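Local atomic coordinates of HRDC domain-containing protein (Bifidobacterium adolescentis ATCC 15703, PDB entry 3CYM), a protein that is probably a 3'-5' exonuclease of the ribonuclease D type that acts on nucleic acids, although its function has not been established. Residues A[410-415]-A[419-424]; A[405-410]-A[426-431]; A[58-63]-A[106-111]; A[133-138]-A[177-182]. All coordinates share one frame; numbering follows the deposited sequence.

Contact 1: residues A[410-415]-A[419-424]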
loop_
_atom_site.group_PDB
_atom_site.type_symbol
_atom_site.label_atom_id
_atom_site.label_comp_id
_atom_site.label_asym_id
_atom_site.label_seq_id
_atom_site.Cartn_x
_atom_site.Cartn_y
_atom_site.Cartn_z
ATOM N N PHE A 410 14.228 -21.160 11.932
ATOM C CA PHE A 410 12.794 -20.841 11.946
ATOM C C PHE A 410 12.541 -19.406 11.523
ATOM O O PHE A 410 11.632 -19.146 10.740
ATOM C CB PHE A 410 12.170 -21.073 13.333
ATOM C CG PHE A 410 10.662 -20.924 13.362
ATOM C CD1 PHE A 410 9.841 -22.026 13.140
ATOM C CD2 PHE A 410 10.065 -19.687 13.615
ATOM C CE1 PHE A 410 8.454 -21.897 13.158
ATOM C CE2 PHE A 410 8.682 -19.552 13.629
ATOM C CZ PHE A 410 7.874 -20.657 13.410
ATOM N N LEU A 411 13.345 -18.487 12.056
ATOM C CA LEU A 411 13.204 -17.057 11.774
ATOM C C LEU A 411 13.516 -16.733 10.329
ATOM O O LEU A 411 12.847 -15.901 9.717
ATOM C CB LEU A 411 14.101 -16.242 12.708
ATOM C CG LEU A 411 13.488 -15.521 13.912
ATOM C CD1 LEU A 411 12.282 -16.217 14.532
ATOM C CD2 LEU A 411 14.588 -15.284 14.924
ATOM N N SER A 412 14.530 -17.409 9.796
ATOM C CA SER A 412 14.926 -17.292 8.397
ATOM C C SER A 412 13.805 -17.791 7.475
ATOM O O SER A 412 13.376 -17.072 6.566
ATOM C CB SER A 412 16.222 -18.074 8.162
ATOM O OG SER A 412 17.105 -17.358 7.324
ATOM N N GLU A 413 13.309 -19.000 7.741
ATOM C CA GLU A 413 12.180 -19.586 7.000
ATOM C C GLU A 413 10.873 -18.773 7.092
ATOM O O GLU A 413 9.997 -18.906 6.234
ATOM C CB GLU A 413 11.958 -21.051 7.415
ATOM C CG GLU A 413 12.819 -22.048 6.622
ATOM C CD GLU A 413 12.985 -23.411 7.297
ATOM O OE1 GLU A 413 13.837 -24.199 6.825
ATOM O OE2 GLU A 413 12.281 -23.698 8.292
ATOM N N GLN A 414 10.756 -17.934 8.123
ATOM C CA GLN A 414 9.630 -17.004 8.269
ATOM C C GLN A 414 9.723 -15.837 7.287
ATOM O O GLN A 414 8.704 -15.258 6.890
ATOM C CB GLN A 414 9.540 -16.466 9.705
ATOM C CG GLN A 414 8.939 -17.435 10.710
ATOM C CD GLN A 414 7.431 -17.552 10.595
ATOM O OE1 GLN A 414 6.702 -16.635 10.953
ATOM N NE2 GLN A 414 6.961 -18.686 10.099
ATOM N N GLY A 415 10.950 -15.496 6.904
ATOM C CA GLY A 415 11.201 -14.413 5.959
ATOM C C GLY A 415 12.037 -13.277 6.518
ATOM O O GLY A 415 12.160 -12.225 5.876
ATOM N N TRP A 419 20.610 -10.197 8.435
ATOM C CA TRP A 419 21.069 -9.274 9.480
ATOM C C TRP A 419 20.198 -9.330 10.737
ATOM O O TRP A 419 20.701 -9.159 11.845
ATOM C CB TRP A 419 21.191 -7.832 8.968
ATOM C CG TRP A 419 19.886 -7.115 8.687
ATOM C CD1 TRP A 419 19.212 -7.081 7.500
ATOM C CD2 TRP A 419 19.121 -6.313 9.600
ATOM N NE1 TRP A 419 18.073 -6.320 7.615
ATOM C CE2 TRP A 419 17.998 -5.825 8.891
ATOM C CE3 TRP A 419 19.277 -5.954 10.947
ATOM C CZ2 TRP A 419 17.020 -5.013 9.488
ATOM C CZ3 TRP A 419 18.312 -5.138 11.537
ATOM C CH2 TRP A 419 17.197 -4.681 10.808
ATOM N N GLN A 420 18.904 -9.588 10.545
ATOM C CA GLN A 420 17.949 -9.648 11.641
ATOM C C GLN A 420 18.188 -10.902 12.449
ATOM O O GLN A 420 18.237 -10.841 13.664
ATOM C CB GLN A 420 16.516 -9.606 11.124
ATOM C CG GLN A 420 16.217 -8.382 10.302
ATOM C CD GLN A 420 14.780 -8.270 9.914
ATOM O OE1 GLN A 420 14.179 -9.221 9.419
ATOM N NE2 GLN A 420 14.207 -7.101 10.139
ATOM N N VAL A 421 18.378 -12.019 11.751
ATOM C CA VAL A 421 18.728 -13.316 12.344
ATOM C C VAL A 421 20.069 -13.281 13.098
ATOM O O VAL A 421 20.153 -13.730 14.234
ATOM C CB VAL A 421 18.727 -14.433 11.262
ATOM C CG1 VAL A 421 19.181 -15.762 11.836
ATOM C CG2 VAL A 421 17.343 -14.577 10.657
ATOM N N SER A 422 21.103 -12.733 12.468
ATOM C CA SER A 422 22.409 -12.572 13.104
ATOM C C SER A 422 22.403 -11.686 14.349
ATOM O O SER A 422 23.137 -11.944 15.294
ATOM C CB SER A 422 23.408 -12.019 12.099
ATOM O OG SER A 422 23.595 -12.940 11.041
ATOM N N LEU A 423 21.569 -10.648 14.341
ATOM C CA LEU A 423 21.439 -9.739 15.476
ATOM C C LEU A 423 20.608 -10.331 16.612
ATOM O O LEU A 423 20.868 -10.075 17.780
ATOM C CB LEU A 423 20.827 -8.412 15.019
ATOM C CG LEU A 423 20.803 -7.221 15.974
ATOM C CD1 LEU A 423 22.215 -6.789 16.387
ATOM C CD2 LEU A 423 20.038 -6.072 15.348
ATOM N N VAL A 424 19.625 -11.148 16.269
ATOM C CA VAL A 424 18.559 -11.455 17.211
ATOM C C VAL A 424 18.562 -12.896 17.732
ATOM O O VAL A 424 18.351 -13.113 18.923
ATOM C CB VAL A 424 17.176 -10.994 16.605
ATOM C CG1 VAL A 424 16.053 -12.012 16.759
ATOM C CG2 VAL A 424 16.792 -9.610 17.119
#

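Contact 2: residues A[405-410]-A[426-431]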
loop_
_atom_site.group_PDB
_atom_site.type_symbol
_atom_site.label_atom_id
_atom_site.label_comp_id
_atom_site.label_asym_id
_atom_site.label_seq_id
_atom_site.Cartn_x
_atom_site.Cartn_y
_atom_site.Cartn_z
ATOM N N ARG A 405 12.909 -25.437 19.096
ATOM C CA ARG A 405 13.015 -24.577 17.919
ATOM C C ARG A 405 14.474 -24.381 17.531
ATOM O O ARG A 405 15.334 -24.158 18.393
ATOM C CB ARG A 405 12.408 -23.197 18.183
ATOM C CG ARG A 405 10.915 -23.152 18.402
ATOM C CD ARG A 405 10.147 -23.512 17.154
ATOM N NE ARG A 405 8.945 -22.691 17.038
ATOM C CZ ARG A 405 7.843 -23.042 16.386
ATOM N NH1 ARG A 405 7.764 -24.220 15.777
ATOM N NH2 ARG A 405 6.820 -22.204 16.339
ATOM N N ASP A 406 14.755 -24.479 16.238
ATOM C CA ASP A 406 15.999 -23.943 15.715
ATOM C C ASP A 406 15.645 -22.498 15.410
ATOM O O ASP A 406 15.072 -22.212 14.364
ATOM C CB ASP A 406 16.450 -24.691 14.452
ATOM C CG ASP A 406 17.839 -24.254 13.951
ATOM O OD1 ASP A 406 18.472 -25.073 13.250
ATOM O OD2 ASP A 406 18.301 -23.112 14.221
ATOM N N VAL A 407 15.981 -21.608 16.342
ATOM C CA VAL A 407 15.556 -20.200 16.300
ATOM C C VAL A 407 16.048 -19.504 15.034
ATOM O O VAL A 407 15.248 -18.938 14.289
ATOM C CB VAL A 407 15.996 -19.419 17.572
ATOM C CG1 VAL A 407 15.659 -17.939 17.464
ATOM C CG2 VAL A 407 15.346 -20.004 18.813
ATOM N N ALA A 408 17.356 -19.580 14.784
ATOM C CA ALA A 408 17.961 -18.974 13.603
ATOM C C ALA A 408 17.339 -19.461 12.289
ATOM O O ALA A 408 17.077 -18.648 11.403
ATOM C CB ALA A 408 19.471 -19.189 13.606
ATOM N N ARG A 409 17.086 -20.769 12.183
ATOM C CA ARG A 409 16.476 -21.354 10.981
ATOM C C ARG A 409 14.989 -21.014 10.841
ATOM O O ARG A 409 14.549 -20.617 9.757
ATOM C CB ARG A 409 16.710 -22.875 10.917
ATOM C CG ARG A 409 16.051 -23.588 9.719
ATOM C CD ARG A 409 16.352 -25.091 9.680
ATOM N NE ARG A 409 16.088 -25.757 10.959
ATOM C CZ ARG A 409 16.080 -27.077 11.145
ATOM N NH1 ARG A 409 16.310 -27.908 10.134
ATOM N NH2 ARG A 409 15.834 -27.572 12.352
ATOM N N PHE A 410 14.228 -21.160 11.932
ATOM C CA PHE A 410 12.794 -20.841 11.946
ATOM C C PHE A 410 12.541 -19.406 11.523
ATOM O O PHE A 410 11.632 -19.146 10.740
ATOM C CB PHE A 410 12.170 -21.073 13.333
ATOM C CG PHE A 410 10.662 -20.924 13.362
ATOM C CD1 PHE A 410 9.841 -22.026 13.140
ATOM C CD2 PHE A 410 10.065 -19.687 13.615
ATOM C CE1 PHE A 410 8.454 -21.897 13.158
ATOM C CE2 PHE A 410 8.682 -19.552 13.629
ATOM C CZ PHE A 410 7.874 -20.657 13.410
ATOM N N GLU A 426 20.324 -15.610 18.646
ATOM C CA GLU A 426 20.993 -16.211 19.804
ATOM C C GLU A 426 20.403 -15.707 21.114
ATOM O O GLU A 426 20.148 -16.501 22.032
ATOM C CB GLU A 426 22.508 -15.965 19.778
ATOM C CG GLU A 426 23.273 -16.856 20.753
ATOM C CD GLU A 426 24.759 -16.569 20.815
ATOM O OE1 GLU A 426 25.435 -17.092 21.721
ATOM O OE2 GLU A 426 25.259 -15.816 19.966
ATOM N N SER A 427 20.182 -14.396 21.190
ATOM C CA SER A 427 19.589 -13.797 22.381
ATOM C C SER A 427 18.154 -14.279 22.571
ATOM O O SER A 427 17.707 -14.442 23.695
ATOM C CB SER A 427 19.650 -12.270 22.322
ATOM O OG SER A 427 20.949 -11.803 22.644
ATOM N N VAL A 428 17.445 -14.505 21.464
ATOM C CA VAL A 428 16.074 -15.014 21.514
ATOM C C VAL A 428 16.091 -16.464 22.009
ATOM O O VAL A 428 15.333 -16.823 22.915
ATOM C CB VAL A 428 15.360 -14.854 20.145
ATOM C CG1 VAL A 428 14.099 -15.696 20.065
ATOM C CG2 VAL A 428 15.005 -13.388 19.910
ATOM N N SER A 429 16.992 -17.267 21.437
ATOM C CA SER A 429 17.251 -18.650 21.869
ATOM C C SER A 429 17.527 -18.748 23.376
ATOM O O SER A 429 16.985 -19.618 24.056
ATOM C CB SER A 429 18.436 -19.218 21.085
ATOM O OG SER A 429 18.230 -20.566 20.745
ATOM N N ARG A 430 18.349 -17.833 23.888
ATOM C CA ARG A 430 18.637 -17.737 25.320
ATOM C C ARG A 430 17.422 -17.347 26.162
ATOM O O ARG A 430 17.247 -17.865 27.267
ATOM C CB ARG A 430 19.773 -16.751 25.570
ATOM C CG ARG A 430 21.115 -17.290 25.185
ATOM C CD ARG A 430 22.197 -16.236 25.304
ATOM N NE ARG A 430 23.454 -16.703 24.720
ATOM C CZ ARG A 430 24.656 -16.220 25.027
ATOM N NH1 ARG A 430 24.788 -15.249 25.919
ATOM N NH2 ARG A 430 25.735 -16.715 24.441
ATOM N N ALA A 431 16.600 -16.431 25.653
ATOM C CA ALA A 431 15.373 -16.023 26.345
ATOM C C ALA A 431 14.370 -17.176 26.448
ATOM O O ALA A 431 13.781 -17.393 27.507
ATOM C CB ALA A 431 14.745 -14.810 25.665
#

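Contact 3: residues A[58-63]-A[106-111]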
loop_
_atom_site.group_PDB
_atom_site.type_symbol
_atom_site.label_atom_id
_atom_site.label_comp_id
_atom_site.label_asym_id
_atom_site.label_seq_id
_atom_site.Cartn_x
_atom_site.Cartn_y
_atom_site.Cartn_z
ATOM N N TRP A 58 -2.372 6.597 -12.219
ATOM C CA TRP A 58 -2.879 7.629 -13.107
ATOM C C TRP A 58 -1.840 8.717 -13.355
ATOM O O TRP A 58 -2.067 9.663 -14.123
ATOM C CB TRP A 58 -4.180 8.192 -12.540
ATOM C CG TRP A 58 -5.312 7.256 -12.801
ATOM C CD1 TRP A 58 -5.737 6.235 -11.996
ATOM C CD2 TRP A 58 -6.128 7.209 -13.975
ATOM N NE1 TRP A 58 -6.784 5.569 -12.588
ATOM C CE2 TRP A 58 -7.049 6.146 -13.800
ATOM C CE3 TRP A 58 -6.186 7.968 -15.149
ATOM C CZ2 TRP A 58 -8.012 5.831 -14.750
ATOM C CZ3 TRP A 58 -7.142 7.655 -16.095
ATOM C CH2 TRP A 58 -8.041 6.587 -15.895
ATOM N N LEU A 59 -0.699 8.575 -12.689
ATOM C CA LEU A 59 0.468 9.422 -12.923
ATOM C C LEU A 59 1.717 8.705 -12.427
ATOM O O LEU A 59 1.664 7.906 -11.493
ATOM C CB LEU A 59 0.325 10.790 -12.239
ATOM C CG LEU A 59 1.373 11.873 -12.573
ATOM C CD1 LEU A 59 1.411 12.253 -14.046
ATOM C CD2 LEU A 59 1.130 13.096 -11.736
ATOM N N VAL A 60 2.837 9.003 -13.073
ATOM C CA VAL A 60 4.115 8.401 -12.760
ATOM C C VAL A 60 5.157 9.535 -12.827
ATOM O O VAL A 60 5.179 10.305 -13.784
ATOM C CB VAL A 60 4.367 7.211 -13.722
ATOM C CG1 VAL A 60 5.765 7.134 -14.140
ATOM C CG2 VAL A 60 3.909 5.888 -13.091
ATOM N N GLN A 61 5.968 9.669 -11.775
ATOM C CA GLN A 61 6.855 10.826 -11.621
ATOM C C GLN A 61 8.300 10.391 -11.521
ATOM O O GLN A 61 8.626 9.508 -10.729
ATOM C CB GLN A 61 6.508 11.656 -10.378
ATOM C CG GLN A 61 5.070 12.111 -10.258
ATOM C CD GLN A 61 4.332 11.424 -9.135
ATOM O OE1 GLN A 61 3.579 10.487 -9.368
ATOM N NE2 GLN A 61 4.557 11.874 -7.908
ATOM N N PHE A 62 9.158 11.025 -12.320
ATOM C CA PHE A 62 10.587 10.736 -12.319
ATOM C C PHE A 62 11.444 11.981 -12.275
ATOM O O PHE A 62 11.028 13.042 -12.715
ATOM C CB PHE A 62 10.973 9.893 -13.535
ATOM C CG PHE A 62 10.341 8.543 -13.540
ATOM C CD1 PHE A 62 10.634 7.623 -12.534
ATOM C CD2 PHE A 62 9.424 8.199 -14.517
ATOM C CE1 PHE A 62 10.031 6.369 -12.515
ATOM C CE2 PHE A 62 8.829 6.944 -14.509
ATOM C CZ PHE A 62 9.127 6.031 -13.497
ATOM N N LYS A 63 12.642 11.835 -11.721
ATOM C CA LYS A 63 13.658 12.863 -11.807
ATOM C C LYS A 63 15.025 12.213 -11.921
ATOM O O LYS A 63 15.339 11.261 -11.191
ATOM C CB LYS A 63 13.624 13.813 -10.596
ATOM C CG LYS A 63 14.491 15.040 -10.806
ATOM C CD LYS A 63 14.649 15.896 -9.568
ATOM C CE LYS A 63 15.347 17.188 -9.946
ATOM N NZ LYS A 63 15.584 18.086 -8.789
ATOM N N PRO A 106 4.512 -2.547 -7.251
ATOM C CA PRO A 106 3.593 -3.384 -8.036
ATOM C C PRO A 106 3.067 -2.722 -9.310
ATOM O O PRO A 106 2.970 -3.382 -10.352
ATOM C CB PRO A 106 2.443 -3.652 -7.058
ATOM C CG PRO A 106 3.032 -3.462 -5.715
ATOM C CD PRO A 106 3.983 -2.323 -5.891
ATOM N N GLY A 107 2.766 -1.425 -9.222
ATOM C CA GLY A 107 2.276 -0.645 -10.356
ATOM C C GLY A 107 3.320 -0.431 -11.432
ATOM O O GLY A 107 2.999 -0.496 -12.613
ATOM N N PHE A 108 4.563 -0.172 -11.019
ATOM C CA PHE A 108 5.704 -0.065 -11.937
ATOM C C PHE A 108 5.950 -1.374 -12.678
ATOM O O PHE A 108 6.157 -1.371 -13.888
ATOM C CB PHE A 108 6.992 0.332 -11.201
ATOM C CG PHE A 108 7.011 1.754 -10.693
ATOM C CD1 PHE A 108 7.807 2.094 -9.616
ATOM C CD2 PHE A 108 6.239 2.751 -11.285
ATOM C CE1 PHE A 108 7.837 3.396 -9.139
ATOM C CE2 PHE A 108 6.272 4.054 -10.817
ATOM C CZ PHE A 108 7.071 4.373 -9.741
ATOM N N ASP A 109 5.934 -2.484 -11.937
ATOM C CA ASP A 109 6.021 -3.832 -12.507
ATOM C C ASP A 109 4.907 -4.087 -13.531
ATOM O O ASP A 109 5.158 -4.626 -14.611
ATOM C CB ASP A 109 5.954 -4.882 -11.398
ATOM C CG ASP A 109 5.952 -6.296 -11.932
ATOM O OD1 ASP A 109 4.900 -6.972 -11.833
ATOM O OD2 ASP A 109 6.997 -6.722 -12.463
ATOM N N GLU A 110 3.691 -3.662 -13.197
ATOM C CA GLU A 110 2.552 -3.830 -14.093
ATOM C C GLU A 110 2.606 -3.011 -15.379
ATOM O O GLU A 110 2.006 -3.395 -16.375
ATOM C CB GLU A 110 1.231 -3.630 -13.355
ATOM C CG GLU A 110 0.839 -4.853 -12.534
ATOM C CD GLU A 110 -0.656 -5.106 -12.512
ATOM O OE1 GLU A 110 -1.053 -6.285 -12.376
ATOM O OE2 GLU A 110 -1.434 -4.132 -12.632
ATOM N N LEU A 111 3.338 -1.903 -15.369
ATOM C CA LEU A 111 3.568 -1.142 -16.602
ATOM C C LEU A 111 4.711 -1.729 -17.437
ATOM O O LEU A 111 4.870 -1.392 -18.610
ATOM C CB LEU A 111 3.777 0.350 -16.303
ATOM C CG LEU A 111 2.501 1.111 -15.904
ATOM C CD1 LEU A 111 2.798 2.339 -15.051
ATOM C CD2 LEU A 111 1.665 1.499 -17.113
#

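Contact 4: residues A[133-138]-A[177-182]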
loop_
_atom_site.group_PDB
_atom_site.type_symbol
_atom_site.label_atom_id
_atom_site.label_comp_id
_atom_site.label_asym_id
_atom_site.label_seq_id
_atom_site.Cartn_x
_atom_site.Cartn_y
_atom_site.Cartn_z
ATOM N N PHE A 133 7.900 9.074 9.818
ATOM C CA PHE A 133 8.668 8.661 8.650
ATOM C C PHE A 133 7.912 8.830 7.334
ATOM O O PHE A 133 8.177 8.117 6.363
ATOM C CB PHE A 133 9.146 7.211 8.819
ATOM C CG PHE A 133 8.069 6.257 9.279
ATOM C CD1 PHE A 133 7.964 5.899 10.625
ATOM C CD2 PHE A 133 7.177 5.696 8.366
ATOM C CE1 PHE A 133 6.974 5.000 11.057
ATOM C CE2 PHE A 133 6.183 4.800 8.786
ATOM C CZ PHE A 133 6.089 4.447 10.131
ATOM N N GLY A 134 6.971 9.772 7.306
ATOM C CA GLY A 134 6.371 10.199 6.049
ATOM C C GLY A 134 7.388 11.025 5.277
ATOM O O GLY A 134 8.396 11.464 5.846
ATOM N N LEU A 135 7.133 11.242 3.987
ATOM C CA LEU A 135 8.062 11.997 3.137
ATOM C C LEU A 135 8.395 13.380 3.701
ATOM O O LEU A 135 9.564 13.716 3.852
ATOM C CB LEU A 135 7.563 12.114 1.688
ATOM C CG LEU A 135 8.573 12.781 0.742
ATOM C CD1 LEU A 135 9.872 11.954 0.669
ATOM C CD2 LEU A 135 8.023 13.056 -0.656
ATOM N N ALA A 136 7.364 14.147 4.044
ATOM C CA ALA A 136 7.534 15.501 4.563
ATOM C C ALA A 136 8.399 15.585 5.834
ATOM O O ALA A 136 9.284 16.443 5.926
ATOM C CB ALA A 136 6.170 16.148 4.781
ATOM N N ALA A 137 8.159 14.684 6.791
ATOM C CA ALA A 137 8.927 14.628 8.050
ATOM C C ALA A 137 10.398 14.245 7.840
ATOM O O ALA A 137 11.285 14.768 8.522
ATOM C CB ALA A 137 8.262 13.675 9.038
ATOM N N VAL A 138 10.633 13.345 6.882
ATOM C CA VAL A 138 11.968 12.878 6.497
ATOM C C VAL A 138 12.791 13.946 5.763
ATOM O O VAL A 138 13.975 14.127 6.069
ATOM C CB VAL A 138 11.892 11.539 5.675
ATOM C CG1 VAL A 138 13.224 11.185 5.009
ATOM C CG2 VAL A 138 11.444 10.397 6.570
ATOM N N ILE A 177 16.890 12.428 -4.634
ATOM C CA ILE A 177 18.310 12.130 -4.841
ATOM C C ILE A 177 19.175 12.750 -3.734
ATOM O O ILE A 177 20.142 12.140 -3.287
ATOM C CB ILE A 177 18.831 12.361 -6.316
ATOM C CG1 ILE A 177 19.387 13.763 -6.533
ATOM C CG2 ILE A 177 17.778 11.999 -7.397
ATOM C CD1 ILE A 177 20.878 13.799 -6.526
ATOM N N GLU A 178 18.788 13.940 -3.276
ATOM C CA GLU A 178 19.462 14.613 -2.163
ATOM C C GLU A 178 19.174 13.919 -0.835
ATOM O O GLU A 178 20.031 13.899 0.051
ATOM C CB GLU A 178 19.074 16.097 -2.079
ATOM C CG GLU A 178 19.590 16.948 -3.227
ATOM C CD GLU A 178 18.571 17.140 -4.342
ATOM O OE1 GLU A 178 17.553 16.413 -4.378
ATOM O OE2 GLU A 178 18.793 18.029 -5.192
ATOM N N LEU A 179 17.971 13.365 -0.702
ATOM C CA LEU A 179 17.616 12.558 0.465
ATOM C C LEU A 179 18.516 11.345 0.591
ATOM O O LEU A 179 19.137 11.154 1.637
ATOM C CB LEU A 179 16.163 12.092 0.409
ATOM C CG LEU A 179 15.097 12.877 1.170
ATOM C CD1 LEU A 179 13.822 12.038 1.191
ATOM C CD2 LEU A 179 15.549 13.253 2.589
ATOM N N GLU A 180 18.595 10.557 -0.486
ATOM C CA GLU A 180 19.433 9.354 -0.552
ATOM C C GLU A 180 20.871 9.624 -0.109
ATOM O O GLU A 180 21.420 8.862 0.681
ATOM C CB GLU A 180 19.424 8.742 -1.963
ATOM C CG GLU A 180 20.565 7.734 -2.172
ATOM C CD GLU A 180 20.646 7.113 -3.552
ATOM O OE1 GLU A 180 20.975 5.910 -3.629
ATOM O OE2 GLU A 180 20.406 7.810 -4.557
ATOM N N THR A 181 21.453 10.714 -0.618
ATOM C CA THR A 181 22.838 11.117 -0.331
ATOM C C THR A 181 23.084 11.324 1.170
ATOM O O THR A 181 23.968 10.681 1.736
ATOM C CB THR A 181 23.244 12.379 -1.147
ATOM O OG1 THR A 181 23.012 12.141 -2.542
ATOM C CG2 THR A 181 24.713 12.716 -0.949
ATOM N N LYS A 182 22.285 12.194 1.797
ATOM C CA LYS A 182 22.328 12.438 3.249
ATOM C C LYS A 182 22.051 11.184 4.076
ATOM O O LYS A 182 22.717 10.950 5.082
ATOM C CB LYS A 182 21.313 13.518 3.658
ATOM C CG LYS A 182 21.685 14.941 3.272
ATOM C CD LYS A 182 22.696 15.565 4.232
ATOM C CE LYS A 182 23.054 17.001 3.826
ATOM N NZ LYS A 182 23.905 17.051 2.603
#

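Contact 1: residues A[410-415]-A[419-424]
Ser412, which touches Val421, has its carbonyl O bonded by Gly415 N at 2.9 Å. This is the shortest backbone bond at the end of helix 407-414. Gly415 has a positive phi of 119°, backbone geometry that glycine readily adopts. It closes the helix in a Schellman motif, with bonds back into the last turn. A separate, weak bond runs from Gly415 N to Leu411 O. The chain then starts back as helix 418-433. The two helical segments run nearly antiparallel, at 156°, with axes 9.8 Å apart at closest approach.

The contact across the turn is apolar, and no hydrogen bond crosses it. Leu411 and Val421 form the closest CA pair. Val421 has CG1 anti to its backbone N (chi1 176°), which leaves CG2 beside that N and turned to helix 407-414. There CG2 meets Leu411 CB at 4.2 Å and lies 4.1 Å from Ser412 N. Ser412 OG approaches the same methyl more loosely. One turn further along, Leu411 CD2 rests on Val424 CG1 at 4.0 Å, and these two side chains cross at about a right angle. Leu411 and Val424 are buried, while Val421 and Ser412 lie nearer the surface.

This helical hairpin belongs to the C-terminal HRDC-like region. Leu411 also packs on Leu396 of helix 390-397 and on Ile388. Val424 also touches Ile376 of helix 360-380. At the start of helix 418-433, Trp419 stacks on Trp195 and bonds Glu199, tying the hairpin to helix 193-207.

Contact 2: residues A[405-410]-A[426-431]
Val407 meets Val428 and Ser429 across the contact, and the flat groups of its segment lie away from that meeting, to one flank. There the Arg405 guanidinium and the Phe410 ring form a cation-pi pair. Phe410 CE1 lies 3.4 Å above the guanidinium plane, over its centre. In return, Arg405 NE sits 4.0 Å above one face of the Phe410 ring, offset toward the rim. Arg405 NE also bonds Leu396 O, which helps to fix the group.

Val407 carries the contact itself with both of its methyls. Its CG1 is anti to the backbone N (chi1 175°) and reaches Val428 CG1 at 3.8 Å. The two valines cross obliquely. The other branch, CG2, touches Ser429 OG at 3.5 Å and also lies over Ser429 CA. The closest CA pair is Val407 and Ser429, 6.0 Å apart. The small serine probably helps the backbones to come this near.

Asp406 is the N-cap of helix 407-414. Its OD2 takes a weak bond from Arg409 N, and OD1 lies near Arg409 NE as a charge pair without a directed N-H. On the other helix, Arg430 NH2 pairs with Glu426 OE1 at 2.8 Å, a bridge within one turn. Val428 also packs on Val369 and Val373 of helix 360-380, and Val407 on Ala425 and Ile432 of helix 418-433.

No polar bond joins the two segments. Asp406 and Arg409, and Glu426 and Arg430, pair within their own segments. This part of the junction therefore probably rests on close fit and the burial of valine methyls, with the Ser429 hydroxyl lying against one of them.

Contact 3: residues A[58-63]-A[106-111]
The central mixed sheet of the exonuclease region meets helix 101-111 here, through Val60 and Phe62 of strand 57-65 and Phe108 and Leu111 of the helix. The axes of 59-63 and 106-111 run at 99° to each other and approach to 11.0 Å, so the side chains must bridge the gap.

Val60 CG2 is the central atom. It touches Phe108 CE2 at 3.8 Å, coming in at the edge of the ring and near its plane. The same methyl meets Leu111 CD1 at 4.2 Å. Phe108 has CG beside its backbone N (chi1 -70°), and this brings the far end of the ring to the strand although its CB does not point there. Phe62 reaches the same ring with CZ, 4.4 Å from Phe108 CE2. The two rings are tilted against each other by 34°, with centroids 6.0 Å apart.

Side chains alternate along the strand. Val60 and Phe62 serve the helix side, while Gln61 points away from the helix and bonds Glu46 OE2. Glu46, with Asp44 and Asp172, binds sodium, three acids consistent with the metal-binding set of a DEDD-type exonuclease. Gln61 is therefore a second-shell residue of the metal site. The Phe108 side chain is itself about 8 Å from a sodium ion. Trp58 and Leu59 both face Glu46 in a classic beta bulge. Trp96 meets the Phe108 ring edge-to-face, and Met113 touches both Phe62 and Phe108. Within the sheet, Phe62 also packs on Leu41 and Ala43 of the neighbouring strand 40-47.

Contact 4: residues A[133-138]-A[177-182]
A chi1 of -174° turns the Leu135 side chain back from its own N, beside the carbonyl carbon, and swings its end toward Leu179, although its CB sets off in another direction. Leu179 answers with CB pointing at helix 135-143 and with a chi1 of -97°, away from the usual staggered values. The CG1 methyl of Val138 faces the same leucine.

The two methyls of Leu179 divide the work. Leu179 CD1 touches Leu135 CD1 at 4.0 Å and also Val138 CG1 at 4.0 Å. Leu179 CD2 meets Val138 CG1 at 3.9 Å and lies as close to Val138 O. Val138 and Leu179 cross at about a right angle, with both leucine methyls near the one valine methyl. All the side-chain contacts are between methyl groups, and no hydrogen bond spans the segments. The side chain of Leu135 lies about 6 Å from a sodium ion.

Each segment keeps its polar bonds to itself. Gly134 is the N-cap of helix 135-143, and its O receives Val138 N at 3.1 Å. On helix 176-190, Ile177 O accepts twice from Thr181. The hydroxyl OG1 donates at 3.0 Å and the backbone N at 3.3 Å, from opposite faces of the carbonyl plane.

The contact joins two helices of the exonuclease region. Leu179 also reaches Phe142 and Leu143 further along helix 135-143. Leu135 and Val138 also pack on His99, just past strand 95-98. Helix 121-127 borders the contact too, with Thr121 at its start touching Leu179 and Ala125 touching Val138.

The four contacts fall into two groups. Contacts 3 and 4 come first along the chain and belong to the exonuclease region. Their centres are 20 Å apart, and both lie near the sodium site, contact 3 between the central sheet and helix 101-111 and contact 4 between two helices. Contacts 1 and 2 follow in the C-terminal HRDC-like region. They share Phe410 and both join helices 407-414 and 418-433, with contact 1 at the turn and contact 2 farther along. Their centres are 9 Å apart. The groups do not touch: centres are 28 to 40 Å apart. One pair marks the metal-bearing exonuclease region, the other a region that may bind nucleic acid, as in relatives.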